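Local coordinates for SusD-like carbohydrate binding protein (Bacteroides vulgatus, PDB 3LEW), which probably binds carbohydrate at the outer membrane as a SusD-like protein in nutrient uptake, at residues A[229-237]-A[249-257]; A[292-302]-A[396-404]. One frame throughout, in Å; residues are numbered along the deposited sequence. Where two conformers were deposited one is given.

Contact 1 (A[229-237]-A[249-257])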
# COMPACT_ATOMS: atom_id res chain seq x y z
N LEU A 229 -19.33 0.72 -5.94
CA LEU A 229 -18.78 1.44 -4.78
C LEU A 229 -19.06 2.93 -4.91
O LEU A 229 -19.69 3.54 -4.01
CB LEU A 229 -17.30 1.14 -4.58
CG LEU A 229 -16.75 1.56 -3.21
CD1 LEU A 229 -15.46 0.85 -2.84
CD2 LEU A 229 -16.58 3.08 -3.08
N LEU A 230 -18.75 3.51 -6.06
CA LEU A 230 -18.95 4.95 -6.21
C LEU A 230 -20.42 5.36 -6.19
O LEU A 230 -20.73 6.50 -5.79
CB LEU A 230 -18.27 5.46 -7.47
CG LEU A 230 -16.75 5.39 -7.52
CD1 LEU A 230 -16.19 5.68 -8.93
CD2 LEU A 230 -16.13 6.33 -6.46
N ALA A 231 -21.31 4.45 -6.59
CA ALA A 231 -22.78 4.69 -6.52
C ALA A 231 -23.24 4.79 -5.07
O ALA A 231 -24.25 5.42 -4.79
CB ALA A 231 -23.56 3.63 -7.27
N LYS A 232 -22.51 4.16 -4.15
CA LYS A 232 -22.80 4.19 -2.71
C LYS A 232 -22.00 5.26 -1.96
O LYS A 232 -22.43 5.70 -0.90
CB LYS A 232 -22.40 2.85 -2.08
CG LYS A 232 -23.29 1.67 -2.40
CD LYS A 232 -22.57 0.36 -1.98
CE LYS A 232 -23.52 -0.68 -1.45
NZ LYS A 232 -23.79 -1.78 -2.43
N ASP A 233 -20.80 5.60 -2.44
CA ASP A 233 -19.88 6.46 -1.71
C ASP A 233 -18.89 7.11 -2.67
O ASP A 233 -17.98 6.45 -3.14
CB ASP A 233 -19.13 5.66 -0.65
CG ASP A 233 -18.21 6.53 0.22
OD1 ASP A 233 -18.28 7.80 0.13
OD2 ASP A 233 -17.40 5.94 1.00
N ASN A 234 -19.09 8.39 -2.97
CA ASN A 234 -18.22 9.10 -3.93
C ASN A 234 -17.54 10.32 -3.31
O ASN A 234 -17.01 11.19 -4.01
CB ASN A 234 -19.02 9.41 -5.21
CG ASN A 234 -19.99 10.56 -5.06
OD1 ASN A 234 -20.46 11.12 -6.06
ND2 ASN A 234 -20.32 10.92 -3.84
N TYR A 235 -17.48 10.32 -1.98
CA TYR A 235 -16.94 11.43 -1.22
C TYR A 235 -15.45 11.65 -1.49
O TYR A 235 -14.66 10.70 -1.50
CB TYR A 235 -17.10 11.21 0.27
CG TYR A 235 -16.64 12.37 1.10
CD1 TYR A 235 -17.46 13.46 1.28
CD2 TYR A 235 -15.39 12.39 1.73
CE1 TYR A 235 -17.06 14.55 2.04
CE2 TYR A 235 -14.98 13.50 2.53
CZ TYR A 235 -15.83 14.56 2.69
OH TYR A 235 -15.51 15.70 3.43
N LEU A 236 -15.09 12.89 -1.74
CA LEU A 236 -13.69 13.28 -1.80
C LEU A 236 -13.47 14.37 -0.77
O LEU A 236 -14.26 15.33 -0.69
CB LEU A 236 -13.31 13.77 -3.21
CG LEU A 236 -13.21 12.70 -4.32
CD1 LEU A 236 -12.94 13.30 -5.71
CD2 LEU A 236 -12.11 11.64 -3.99
N MSE A 237 -12.40 14.24 0.01
CA MSE A 237 -12.19 15.12 1.17
C MSE A 237 -11.85 16.54 0.75
O MSE A 237 -11.43 16.80 -0.38
CB MSE A 237 -11.12 14.53 2.11
CG MSE A 237 -9.69 14.57 1.59
SE MSE A 237 -8.43 13.95 2.89
CE MSE A 237 -8.45 12.14 2.26
N VAL A 249 -8.80 7.77 11.33
CA VAL A 249 -9.79 7.00 10.59
C VAL A 249 -11.16 7.70 10.50
O VAL A 249 -12.02 7.28 9.68
CB VAL A 249 -10.02 5.58 11.21
CG1 VAL A 249 -8.75 4.72 11.11
CG2 VAL A 249 -10.55 5.70 12.65
N ASP A 250 -11.36 8.74 11.30
CA ASP A 250 -12.58 9.51 11.31
C ASP A 250 -12.82 10.23 9.95
O ASP A 250 -13.92 10.63 9.64
CB ASP A 250 -12.64 10.49 12.50
CG ASP A 250 -12.54 9.81 13.90
OD1 ASP A 250 -12.93 8.63 14.02
OD2 ASP A 250 -12.11 10.48 14.91
N ASN A 251 -11.81 10.36 9.11
CA ASN A 251 -11.95 11.05 7.82
C ASN A 251 -12.96 10.31 6.93
O ASN A 251 -12.86 9.08 6.73
CB ASN A 251 -10.54 11.14 7.23
CG ASN A 251 -10.48 11.86 5.93
OD1 ASN A 251 -11.18 11.53 4.99
ND2 ASN A 251 -9.61 12.88 5.87
N LYS A 252 -13.93 11.05 6.36
CA LYS A 252 -14.99 10.42 5.55
C LYS A 252 -14.52 9.82 4.22
O LYS A 252 -15.25 9.06 3.59
CB LYS A 252 -16.15 11.38 5.29
CG LYS A 252 -17.04 11.61 6.53
CD LYS A 252 -18.07 12.76 6.32
CE LYS A 252 -17.39 14.13 6.28
NZ LYS A 252 -18.35 15.22 5.89
N GLU A 253 -13.33 10.18 3.77
CA GLU A 253 -12.82 9.58 2.55
C GLU A 253 -12.11 8.25 2.80
O GLU A 253 -11.82 7.49 1.88
CB GLU A 253 -11.88 10.57 1.83
CG GLU A 253 -11.88 10.34 0.33
CD GLU A 253 -10.73 10.95 -0.41
OE1 GLU A 253 -10.62 12.21 -0.46
OE2 GLU A 253 -9.91 10.18 -0.96
N TRP A 254 -11.75 7.98 4.05
CA TRP A 254 -11.11 6.71 4.38
C TRP A 254 -12.18 5.63 4.42
O TRP A 254 -13.07 5.64 5.26
CB TRP A 254 -10.39 6.73 5.72
CG TRP A 254 -9.19 7.60 5.84
CD1 TRP A 254 -8.94 8.80 5.20
CD2 TRP A 254 -8.09 7.38 6.73
NE1 TRP A 254 -7.74 9.33 5.65
CE2 TRP A 254 -7.21 8.49 6.59
CE3 TRP A 254 -7.77 6.37 7.65
CZ2 TRP A 254 -6.04 8.61 7.34
CZ3 TRP A 254 -6.62 6.50 8.42
CH2 TRP A 254 -5.75 7.62 8.24
N ILE A 255 -12.06 4.67 3.51
CA ILE A 255 -12.90 3.49 3.48
C ILE A 255 -12.42 2.46 4.49
O ILE A 255 -13.23 1.81 5.14
CB ILE A 255 -12.88 2.88 2.07
CG1 ILE A 255 -13.51 3.89 1.08
CG2 ILE A 255 -13.65 1.57 2.04
CD1 ILE A 255 -13.36 3.46 -0.38
N TRP A 256 -11.11 2.36 4.66
CA TRP A 256 -10.52 1.32 5.47
C TRP A 256 -9.26 1.84 6.09
O TRP A 256 -8.41 2.44 5.40
CB TRP A 256 -10.19 0.12 4.56
CG TRP A 256 -10.05 -1.22 5.21
CD1 TRP A 256 -10.67 -1.68 6.34
CD2 TRP A 256 -9.39 -2.36 4.65
NE1 TRP A 256 -10.40 -3.01 6.54
CE2 TRP A 256 -9.58 -3.44 5.54
CE3 TRP A 256 -8.60 -2.56 3.51
CZ2 TRP A 256 -9.03 -4.71 5.31
CZ3 TRP A 256 -8.05 -3.80 3.31
CH2 TRP A 256 -8.26 -4.85 4.21
N GLY A 257 -9.11 1.60 7.38
CA GLY A 257 -7.93 2.01 8.07
C GLY A 257 -7.84 1.45 9.47
O GLY A 257 -8.80 0.91 10.02
O HOH W 1 -17.88 8.89 2.78
O HOH W 2 -15.37 6.30 2.86
O HOH W 3 -16.60 17.50 5.34
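With CG of Glu253 opposite its backbone N (chi1 -152°), the otherwise extended side chain runs up to the backbone of Met237; the like torsion of Tyr235 (-176°) sets its ring against Lys252 CB. Met237 N donates to Glu253 OE1 over 2.7 Å in an almost straight bond (175°), taken on the anti lone pair of the carboxylate. The same carboxylate forms salt bridges with Arg345 and Arg376, so its charge is probably well balanced in this buried place. Its CG lies 3.3 Å from Tyr235 O, which has no hydrogen-bonding partner although the contact buries it. The Tyr235 ring takes Lys252 CB over one face, 4.0 Å from the ring centroid, a CH-pi contact displaced toward the rim, while Glu253 CB sits at the ring edge. Farther along, a water accepts from Lys252 NZ and donates to Tyr235 OH, which also hydrogen-bonds to Glu241. In selenomethionine Met237, chi1 and chi2 carry SE to 3.4 Å from Asn251 ND2, and the bend at chi3 turns CE to the edge of the Trp254 indole. At the other end Leu229 CD1 and Ile255 CD1 meet tip to tip at 4.2 Å. Between these patches one water donates to Asp233 OD1 and Lys252 O; a second lies between Asp233 OD2 and Lys252 O. Asn251 OD1 accepts from Glu253 N at 2.8 Å in an Asx turn, overlapping the type I turn from Asn251 to Trp254. Beyond it, Ile255 and Trp256 both face Met344 in a classic beta bulge of the two-stranded antiparallel sheet.

Contact 2 (A[292-302]-A[396-404])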
# COMPACT_ATOMS: atom_id res chain seq x y z
N PHE A 292 9.32 15.55 -7.98
CA PHE A 292 7.91 15.17 -7.81
C PHE A 292 6.98 16.38 -7.69
O PHE A 292 5.86 16.35 -8.15
CB PHE A 292 7.80 14.27 -6.59
CG PHE A 292 6.40 13.87 -6.21
CD1 PHE A 292 5.72 12.94 -6.96
CD2 PHE A 292 5.78 14.44 -5.11
CE1 PHE A 292 4.48 12.51 -6.58
CE2 PHE A 292 4.51 14.03 -4.74
CZ PHE A 292 3.86 13.08 -5.50
N ARG A 293 7.47 17.48 -7.11
CA ARG A 293 6.68 18.69 -6.95
C ARG A 293 6.33 19.30 -8.33
O ARG A 293 5.26 19.87 -8.49
CB ARG A 293 7.41 19.71 -6.09
CG ARG A 293 6.60 20.97 -5.74
CD ARG A 293 7.34 21.81 -4.72
NE ARG A 293 6.52 22.88 -4.15
CZ ARG A 293 6.22 24.02 -4.76
NH1 ARG A 293 6.66 24.27 -6.00
NH2 ARG A 293 5.47 24.93 -4.14
N ASP A 294 7.22 19.13 -9.31
CA ASP A 294 6.95 19.59 -10.67
C ASP A 294 5.84 18.84 -11.42
O ASP A 294 5.44 19.28 -12.52
CB ASP A 294 8.25 19.52 -11.50
CG ASP A 294 9.29 20.49 -11.00
OD1 ASP A 294 8.90 21.52 -10.40
OD2 ASP A 294 10.50 20.22 -11.26
N LEU A 295 5.39 17.72 -10.90
CA LEU A 295 4.25 17.01 -11.47
C LEU A 295 2.92 17.70 -11.21
O LEU A 295 1.92 17.30 -11.83
CB LEU A 295 4.18 15.57 -10.95
CG LEU A 295 5.40 14.67 -11.18
CD1 LEU A 295 5.16 13.23 -10.64
CD2 LEU A 295 5.76 14.65 -12.67
N PHE A 296 2.90 18.71 -10.31
CA PHE A 296 1.69 19.41 -9.91
C PHE A 296 1.60 20.76 -10.57
O PHE A 296 2.60 21.47 -10.70
CB PHE A 296 1.64 19.60 -8.38
CG PHE A 296 1.63 18.30 -7.61
CD1 PHE A 296 2.80 17.61 -7.35
CD2 PHE A 296 0.44 17.76 -7.15
CE1 PHE A 296 2.78 16.38 -6.67
CE2 PHE A 296 0.42 16.59 -6.46
CZ PHE A 296 1.59 15.90 -6.20
N GLU A 297 0.40 21.13 -10.99
CA GLU A 297 0.14 22.49 -11.47
C GLU A 297 -0.07 23.47 -10.30
O GLU A 297 -0.67 23.14 -9.29
CB GLU A 297 -1.10 22.53 -12.38
CG GLU A 297 -1.01 21.74 -13.66
CD GLU A 297 -1.53 20.32 -13.52
OE1 GLU A 297 -2.43 20.09 -12.71
OE2 GLU A 297 -1.01 19.41 -14.21
N ASP A 298 0.39 24.69 -10.46
CA ASP A 298 0.08 25.74 -9.49
C ASP A 298 -1.44 25.87 -9.38
O ASP A 298 -2.15 25.84 -10.39
CB ASP A 298 0.65 27.09 -9.95
CG ASP A 298 2.17 27.17 -9.85
OD1 ASP A 298 2.82 26.28 -9.25
OD2 ASP A 298 2.68 28.20 -10.36
N GLY A 299 -1.94 25.99 -8.15
CA GLY A 299 -3.38 25.93 -7.89
C GLY A 299 -3.82 24.61 -7.27
O GLY A 299 -4.85 24.55 -6.60
N ASP A 300 -3.05 23.54 -7.48
CA ASP A 300 -3.33 22.25 -6.86
C ASP A 300 -2.84 22.35 -5.44
O ASP A 300 -1.66 22.61 -5.23
CB ASP A 300 -2.56 21.18 -7.61
CG ASP A 300 -2.82 19.77 -7.13
OD1 ASP A 300 -3.01 19.49 -5.90
OD2 ASP A 300 -2.75 18.89 -8.02
N TYR A 301 -3.71 22.19 -4.46
CA TYR A 301 -3.31 22.41 -3.08
C TYR A 301 -2.33 21.38 -2.56
O TYR A 301 -1.67 21.63 -1.55
CB TYR A 301 -4.50 22.58 -2.15
CG TYR A 301 -5.48 21.42 -2.02
CD1 TYR A 301 -5.14 20.22 -1.40
CD2 TYR A 301 -6.80 21.57 -2.45
CE1 TYR A 301 -6.11 19.19 -1.25
CE2 TYR A 301 -7.75 20.57 -2.28
CZ TYR A 301 -7.39 19.37 -1.70
OH TYR A 301 -8.38 18.41 -1.52
N ARG A 302 -2.19 20.23 -3.24
CA ARG A 302 -1.19 19.26 -2.84
C ARG A 302 0.24 19.78 -3.04
O ARG A 302 1.18 19.37 -2.31
CB ARG A 302 -1.42 17.92 -3.55
CG ARG A 302 -2.81 17.31 -3.27
CD ARG A 302 -3.14 16.13 -4.17
NE ARG A 302 -3.22 16.57 -5.58
CZ ARG A 302 -3.41 15.74 -6.60
NH1 ARG A 302 -3.63 14.44 -6.38
NH2 ARG A 302 -3.45 16.20 -7.85
N LEU A 396 0.21 8.70 -13.46
CA LEU A 396 0.84 9.88 -12.86
C LEU A 396 -0.03 10.42 -11.74
O LEU A 396 0.48 10.75 -10.67
CB LEU A 396 1.14 10.98 -13.88
CG LEU A 396 2.44 10.76 -14.66
CD1 LEU A 396 2.41 11.55 -15.96
CD2 LEU A 396 3.63 11.15 -13.81
N GLU A 397 -1.32 10.50 -11.98
CA GLU A 397 -2.24 10.97 -10.92
C GLU A 397 -2.26 10.01 -9.72
O GLU A 397 -2.40 10.47 -8.58
CB GLU A 397 -3.65 11.26 -11.50
CG GLU A 397 -4.52 12.11 -10.61
CD GLU A 397 -3.95 13.49 -10.31
OE1 GLU A 397 -3.45 14.19 -11.23
OE2 GLU A 397 -3.96 13.83 -9.12
N ARG A 398 -2.12 8.69 -9.93
CA ARG A 398 -1.91 7.78 -8.80
C ARG A 398 -0.68 8.15 -7.95
O ARG A 398 -0.76 8.15 -6.74
CB ARG A 398 -1.75 6.32 -9.27
CG ARG A 398 -3.01 5.72 -9.84
CD ARG A 398 -2.77 4.29 -10.39
NE ARG A 398 -2.35 3.39 -9.34
CZ ARG A 398 -3.14 2.68 -8.54
NH1 ARG A 398 -4.44 2.69 -8.66
NH2 ARG A 398 -2.59 1.93 -7.57
N ARG A 399 0.46 8.43 -8.60
CA ARG A 399 1.68 8.81 -7.88
C ARG A 399 1.46 10.10 -7.11
O ARG A 399 1.96 10.24 -5.99
CB ARG A 399 2.84 8.98 -8.88
CG ARG A 399 3.29 7.60 -9.44
CD ARG A 399 4.16 7.79 -10.65
NE ARG A 399 5.34 8.58 -10.35
CZ ARG A 399 6.15 9.09 -11.29
NH1 ARG A 399 5.89 8.89 -12.58
NH2 ARG A 399 7.22 9.79 -10.96
N LYS A 400 0.72 11.01 -7.70
CA LYS A 400 0.49 12.34 -7.11
C LYS A 400 -0.47 12.24 -5.92
O LYS A 400 -0.19 12.79 -4.87
CB LYS A 400 -0.07 13.29 -8.15
CG LYS A 400 0.93 13.69 -9.23
CD LYS A 400 0.21 14.33 -10.41
CE LYS A 400 -0.45 15.70 -10.03
NZ LYS A 400 -1.37 16.19 -11.12
N GLU A 401 -1.56 11.53 -6.10
CA GLU A 401 -2.63 11.45 -5.07
C GLU A 401 -2.31 10.48 -3.95
O GLU A 401 -2.73 10.69 -2.82
CB GLU A 401 -3.96 11.09 -5.74
CG GLU A 401 -5.17 10.84 -4.79
CD GLU A 401 -5.63 12.05 -3.99
OE1 GLU A 401 -5.22 13.19 -4.31
OE2 GLU A 401 -6.42 11.86 -3.03
N LEU A 402 -1.63 9.37 -4.30
CA LEU A 402 -1.38 8.25 -3.36
C LEU A 402 0.05 8.21 -2.80
O LEU A 402 0.46 7.20 -2.22
CB LEU A 402 -1.73 6.90 -4.02
CG LEU A 402 -3.17 6.82 -4.53
CD1 LEU A 402 -3.37 5.52 -5.36
CD2 LEU A 402 -4.21 6.93 -3.41
N TRP A 403 0.79 9.29 -2.97
CA TRP A 403 2.18 9.38 -2.50
C TRP A 403 2.28 8.95 -1.06
O TRP A 403 1.54 9.43 -0.19
CB TRP A 403 2.71 10.82 -2.64
CG TRP A 403 4.18 10.95 -2.29
CD1 TRP A 403 5.24 10.93 -3.16
CD2 TRP A 403 4.76 11.07 -0.96
NE1 TRP A 403 6.43 11.07 -2.47
CE2 TRP A 403 6.15 11.14 -1.12
CE3 TRP A 403 4.23 11.13 0.34
CZ2 TRP A 403 7.02 11.23 -0.03
CZ3 TRP A 403 5.11 11.22 1.41
CH2 TRP A 403 6.48 11.29 1.21
N GLY A 404 3.19 8.03 -0.77
CA GLY A 404 3.38 7.63 0.61
C GLY A 404 2.40 6.62 1.20
O GLY A 404 2.60 6.18 2.33
O HOH W 4 -0.33 16.76 -13.59
O HOH W 5 -1.64 18.93 -10.43
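Charge pairing centres on Arg302, which grips Glu397 end-on: NH1 and NH2 both donate to Glu397 OE2, 2.7 Å from NH2, with the carboxylate turned only 20° from the guanidinium. Glu401 OE1 receives Arg302 NH1 at 2.9 Å, 32° out of the guanidinium plane. Asp300 takes the arginine side-on, OD1 from NE and OD2 from NH2 (2.8 Å), both on syn lone pairs and nearly in that plane. With an alanine here in place of Arg302, the three acids would probably face one another without the cation that joins them. Lys400 NZ bridges to Glu397 OE1, and two waters link NZ to Glu297, whose OE1 also accepts from Lys379 N; one of them also reaches Asp300 OD2. Apolar contacts begin along the aliphatic chain of Lys400. Bent at chi3, it lays CE over one face of the Phe296 ring, 4.0 Å from the centroid, in a CH-pi contact, while CB and CG run along CE2 and CZ. Phe292 is sandwiched: Phe296 CE1 lies over one face and Trp403 CD1 over the opposite one, 3.5 Å from Phe292 CZ, its ring plane oblique at 39° to the indole. The Phe292 edge meets Arg399 O. Leu295 CD1 touches Leu396 CD2 and covers a face of the Arg399 guanidinium, which pairs with Asp58. The loop between strands 286-288 and 306-309 thus packs on the last turns of helix 387-401. Helix 365-376 supplies Lys373 to Glu397 and Arg376 to Glu401, which also meets Arg345 of strand 341-345, and helix 346-359 lies against both glutamates.

Overall arrangement
After the N-terminal helices the chain reaches helix 219-232, whose end runs into contact 1; this closes a short loop of 11 residues holding helix 239-242 and brings 249-257 back against it. Contact 2 opens only afterwards, so the two follow in series, neither nested nor crossed. It spans 93 residues, from the loop at 292-302 through strands 306-309, 321-326 and 341-345 and two helices to the end of helix 387-401. Their centres lie about 20 Å apart, yet they touch where Met237 packs near Tyr301. Arg345 and Arg376 join them by charge, each pairing with Glu253 in contact 1 and Glu401 in contact 2.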